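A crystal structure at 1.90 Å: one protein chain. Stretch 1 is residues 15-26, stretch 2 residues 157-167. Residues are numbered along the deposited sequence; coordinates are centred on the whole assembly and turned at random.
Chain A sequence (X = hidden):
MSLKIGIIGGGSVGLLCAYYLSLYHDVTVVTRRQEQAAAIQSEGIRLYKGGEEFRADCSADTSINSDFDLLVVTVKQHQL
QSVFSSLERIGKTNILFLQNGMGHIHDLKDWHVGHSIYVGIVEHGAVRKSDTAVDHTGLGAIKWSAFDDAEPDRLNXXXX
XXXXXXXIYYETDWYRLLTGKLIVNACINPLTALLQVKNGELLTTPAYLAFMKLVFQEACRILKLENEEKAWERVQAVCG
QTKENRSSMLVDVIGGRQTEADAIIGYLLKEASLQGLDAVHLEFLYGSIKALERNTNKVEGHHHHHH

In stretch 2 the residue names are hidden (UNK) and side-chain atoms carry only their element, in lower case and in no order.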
# COMPACT_ATOMS: atom_id res chain seq x y z
N LEU A 15 -3.27 28.16 -14.89
CA LEU A 15 -3.38 28.57 -16.29
C LEU A 15 -4.83 28.76 -16.69
O LEU A 15 -5.14 29.63 -17.49
CB LEU A 15 -2.71 27.52 -17.19
CG LEU A 15 -1.18 27.37 -16.94
CD1 LEU A 15 -0.65 26.19 -17.80
CD2 LEU A 15 -0.44 28.65 -17.23
N LEU A 16 -5.70 27.87 -16.21
CA LEU A 16 -7.14 27.95 -16.52
C LEU A 16 -7.71 29.27 -15.98
O LEU A 16 -8.40 30.01 -16.71
CB LEU A 16 -7.86 26.77 -15.82
CG LEU A 16 -9.38 26.70 -16.08
CD1 LEU A 16 -9.65 26.10 -17.39
CD2 LEU A 16 -9.99 25.86 -14.98
N CYS A 17 -7.39 29.60 -14.72
CA CYS A 17 -7.89 30.85 -14.15
C CYS A 17 -7.30 32.05 -14.89
O CYS A 17 -7.96 33.04 -15.12
CB CYS A 17 -7.49 30.96 -12.66
SG CYS A 17 -8.36 29.79 -11.59
N ALA A 18 -6.01 31.97 -15.23
CA ALA A 18 -5.37 33.11 -15.91
C ALA A 18 -6.04 33.35 -17.25
O ALA A 18 -6.33 34.48 -17.58
CB ALA A 18 -3.87 32.81 -16.09
N TYR A 19 -6.32 32.30 -18.03
CA TYR A 19 -6.97 32.50 -19.30
C TYR A 19 -8.33 33.24 -19.14
O TYR A 19 -8.64 34.28 -19.77
CB TYR A 19 -7.17 31.18 -20.07
CG TYR A 19 -7.98 31.50 -21.32
CD1 TYR A 19 -7.35 32.08 -22.43
CD2 TYR A 19 -9.36 31.35 -21.35
CE1 TYR A 19 -8.09 32.44 -23.54
CE2 TYR A 19 -10.09 31.70 -22.42
CZ TYR A 19 -9.45 32.27 -23.52
OH TYR A 19 -10.20 32.63 -24.61
N TYR A 20 -9.16 32.72 -18.26
CA TYR A 20 -10.49 33.21 -18.23
C TYR A 20 -10.58 34.56 -17.55
O TYR A 20 -11.40 35.39 -17.97
CB TYR A 20 -11.43 32.18 -17.59
CG TYR A 20 -11.84 31.06 -18.52
CD1 TYR A 20 -11.37 29.77 -18.33
CD2 TYR A 20 -12.75 31.30 -19.55
CE1 TYR A 20 -11.78 28.73 -19.16
CE2 TYR A 20 -13.16 30.28 -20.37
CZ TYR A 20 -12.66 28.98 -20.17
OH TYR A 20 -13.08 27.94 -20.99
N LEU A 21 -9.76 34.81 -16.52
CA LEU A 21 -9.81 36.12 -15.83
C LEU A 21 -9.16 37.22 -16.70
O LEU A 21 -9.57 38.37 -16.66
CB LEU A 21 -9.14 36.06 -14.45
CG LEU A 21 -9.90 35.15 -13.45
CD1 LEU A 21 -9.08 34.86 -12.16
CD2 LEU A 21 -11.28 35.78 -13.15
N SER A 22 -8.21 36.83 -17.53
CA SER A 22 -7.59 37.76 -18.51
C SER A 22 -8.62 38.35 -19.48
O SER A 22 -8.39 39.41 -20.06
CB SER A 22 -6.52 37.04 -19.31
OG SER A 22 -7.11 36.36 -20.42
N LEU A 23 -9.77 37.70 -19.65
CA LEU A 23 -10.82 38.24 -20.52
C LEU A 23 -11.44 39.51 -19.99
O LEU A 23 -12.08 40.22 -20.75
CB LEU A 23 -11.94 37.22 -20.80
CG LEU A 23 -11.52 35.88 -21.44
CD1 LEU A 23 -12.71 34.94 -21.43
CD2 LEU A 23 -11.06 36.08 -22.85
N TYR A 24 -11.25 39.78 -18.69
CA TYR A 24 -11.89 40.88 -18.02
C TYR A 24 -10.92 41.72 -17.26
O TYR A 24 -11.22 42.85 -16.91
CB TYR A 24 -12.99 40.36 -17.06
CG TYR A 24 -14.12 39.74 -17.81
CD1 TYR A 24 -14.13 38.37 -18.04
CD2 TYR A 24 -15.12 40.53 -18.38
CE1 TYR A 24 -15.14 37.80 -18.75
CE2 TYR A 24 -16.14 39.95 -19.10
CZ TYR A 24 -16.15 38.58 -19.28
OH TYR A 24 -17.13 37.97 -20.03
N HIS A 25 -9.74 41.18 -16.97
CA HIS A 25 -8.83 41.88 -16.09
C HIS A 25 -7.38 41.78 -16.56
O HIS A 25 -7.08 41.01 -17.44
CB HIS A 25 -8.90 41.32 -14.68
CG HIS A 25 -10.26 41.34 -14.06
ND1 HIS A 25 -10.89 42.51 -13.69
CD2 HIS A 25 -11.10 40.33 -13.71
CE1 HIS A 25 -12.07 42.23 -13.16
NE2 HIS A 25 -12.23 40.91 -13.17
N ASP A 26 -6.50 42.55 -15.92
CA ASP A 26 -5.06 42.40 -16.10
C ASP A 26 -4.43 41.29 -15.22
O ASP A 26 -4.31 41.43 -14.00
CB ASP A 26 -4.36 43.73 -15.83
CG ASP A 26 -4.57 44.73 -16.94
OD1 ASP A 26 -5.00 44.31 -18.04
OD2 ASP A 26 -4.27 45.92 -16.73
N UNK A 157 -17.08 43.33 -7.88
CA UNK A 157 -16.72 43.93 -9.15
C UNK A 157 -15.82 42.95 -9.86
O UNK A 157 -16.02 42.67 -11.04
c UNK A 157 -16.52 47.68 -8.03
c UNK A 157 -16.09 45.35 -8.99
c UNK A 157 -17.13 46.33 -8.46
c UNK A 157 -15.59 45.87 -10.32
N UNK A 158 -14.88 42.37 -9.11
CA UNK A 158 -13.93 41.43 -9.72
C UNK A 158 -14.69 40.32 -10.45
O UNK A 158 -14.38 40.04 -11.60
c UNK A 158 -12.96 40.84 -8.68
c UNK A 158 -10.66 41.71 -9.27
c UNK A 158 -11.37 41.42 -6.84
c UNK A 158 -11.82 41.77 -8.24
N UNK A 159 -15.69 39.72 -9.80
CA UNK A 159 -16.39 38.58 -10.33
C UNK A 159 -17.74 38.94 -10.94
O UNK A 159 -18.53 38.05 -11.24
c UNK A 159 -14.15 35.62 -7.03
c UNK A 159 -16.60 37.49 -9.27
c UNK A 159 -14.16 36.89 -9.54
c UNK A 159 -15.31 36.24 -7.51
c UNK A 159 -15.33 36.86 -8.77
c UNK A 159 -12.99 36.28 -9.06
c UNK A 159 -12.98 35.65 -7.81
N UNK A 160 -17.98 40.22 -11.18
CA UNK A 160 -19.24 40.67 -11.75
C UNK A 160 -19.54 40.00 -13.09
O UNK A 160 -20.66 39.56 -13.33
c UNK A 160 -19.24 42.21 -11.93
o UNK A 160 -19.61 44.93 -12.55
c UNK A 160 -20.59 42.74 -12.44
c UNK A 160 -20.63 44.24 -12.66
n UNK A 160 -21.83 44.75 -12.98
N UNK A 161 -18.53 39.94 -13.96
CA UNK A 161 -18.71 39.38 -15.29
C UNK A 161 -17.72 38.26 -15.59
O UNK A 161 -16.50 38.46 -15.49
n UNK A 161 -21.65 42.48 -16.29
c UNK A 161 -19.71 41.45 -16.31
c UNK A 161 -20.71 43.41 -16.17
c UNK A 161 -18.57 40.48 -16.34
c UNK A 161 -21.05 41.25 -16.38
n UNK A 161 -19.53 42.81 -16.17
N UNK A 162 -18.24 37.10 -15.96
CA UNK A 162 -17.36 36.00 -16.36
C UNK A 162 -17.74 35.30 -17.65
O UNK A 162 -18.89 35.35 -18.04
n UNK A 162 -14.98 35.50 -14.46
o UNK A 162 -16.72 36.03 -13.16
c UNK A 162 -17.22 35.01 -15.21
c UNK A 162 -16.29 35.53 -14.17
N UNK A 163 -16.77 34.64 -18.31
CA UNK A 163 -17.10 33.80 -19.48
C UNK A 163 -18.15 32.77 -19.08
O UNK A 163 -18.10 32.24 -17.98
n UNK A 163 -16.73 31.31 -21.58
c UNK A 163 -15.61 32.90 -22.57
c UNK A 163 -16.03 32.47 -21.36
n UNK A 163 -16.03 31.97 -23.50
c UNK A 163 -16.72 31.03 -22.87
c UNK A 163 -15.86 33.07 -19.99
N UNK A 164 -19.05 32.43 -19.99
CA UNK A 164 -20.09 31.47 -19.68
C UNK A 164 -19.50 30.17 -19.16
O UNK A 164 -20.13 29.48 -18.36
c UNK A 164 -20.94 31.20 -20.93
o UNK A 164 -21.56 32.40 -21.34
N UNK A 165 -18.29 29.84 -19.61
CA UNK A 165 -17.74 28.52 -19.27
C UNK A 165 -16.85 28.56 -18.05
O UNK A 165 -16.33 27.51 -17.66
c UNK A 165 -17.81 27.54 -21.64
o UNK A 165 -17.31 27.71 -22.75
c UNK A 165 -16.94 27.91 -20.44
o UNK A 165 -18.92 27.01 -21.46
N UNK A 166 -16.74 29.75 -17.44
CA UNK A 166 -15.98 29.99 -16.25
C UNK A 166 -16.89 30.61 -15.18
O UNK A 166 -16.61 31.65 -14.70
c UNK A 166 -11.83 29.60 -14.40
c UNK A 166 -12.31 31.89 -13.74
c UNK A 166 -13.35 31.95 -14.68
c UNK A 166 -14.79 30.96 -16.52
c UNK A 166 -11.55 30.71 -13.59
c UNK A 166 -13.65 30.86 -15.51
c UNK A 166 -12.89 29.67 -15.37
N UNK A 167 -18.04 29.98 -14.88
CA UNK A 167 -18.88 30.62 -13.85
C UNK A 167 -18.27 30.58 -12.46
O UNK A 167 -17.51 29.65 -12.11
c UNK A 167 -20.17 29.78 -13.89
c UNK A 167 -18.68 28.76 -15.41
c UNK A 167 -19.71 28.46 -14.35
O HOH W 1 -14.12 34.86 -17.13

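Position 157 carries four carbons, forked at the first, with one arm two carbons long. That is a beta-branched isoleucine, and the end of Ile157 leads away from the helix. Position 158 also has four carbons, but the fork comes at the second, which gives leucine. One methyl of Leu158, CD2, lies over a face of the His25 ring, 4.2 Å from CE1 of His25, while its backbone O accepts a hydrogen bond from His25 NE2 at 2.8 Å.

At 159 one carbon leads to a ring of six carbons with no hydroxyl: phenylalanine. Its CA-to-CB bond points away, yet the ring of Phe159 returns to Leu21, CE1 lying 4.5 Å from Leu21 CD2. Position 160 has three carbons, the third bearing one oxygen and one nitrogen, so it is glutamine; Gln160 makes no contact with the helix stretch and closes a type I turn begun at Ile157.

Position 161 shows one carbon and a five-membered ring of three carbons and two nitrogens, a histidine. The backbone does much of the work here: O of His161 sits over a face of the Tyr24 ring, 3.5 Å from Tyr24 CD1, while the imidazole leads away. Two carbons, the second carrying one oxygen and one nitrogen, make 162 asparagine; the end of Asn162 comes near Leu21, though its amide is probably turned over in the model.

The same imidazole pattern at 163 means histidine again. The edge of Tyr20 meets the face of His163, with centroids 5.3 Å apart, and CD2 of His163 lies 3.7 Å from Leu23 CD1. One carbon and one oxygen at 164 give serine, and Ser164 points away. At 165 two carbons end in two oxygens: aspartate. CB of Asp165 is 3.9 Å from Tyr20 OH, and its backbone N donates to His163 ND1 at 2.9 Å, tying that imidazole to its own loop.

Position 166, one carbon and a six-carbon ring, is phenylalanine. CG of Phe166 lies 3.3 Å from Tyr20 CB, and its ring also touches Leu16, Cys17 and Leu21. Three carbons closing onto the backbone N make 167 proline; Pro167 is beyond reach.

The contact works by setting Phe166 against the helix. The Tyr20 and Phe166 rings are nearly parallel but slid apart, so each CB lies over the other's ring. Direct polar pairing is sparse: His25 supplies one hydrogen bond, and a water joins Tyr20 O to His163 N, spanning backbones that do not meet directly.

Stretch 2 (157-167) ILFQHNHSDFP
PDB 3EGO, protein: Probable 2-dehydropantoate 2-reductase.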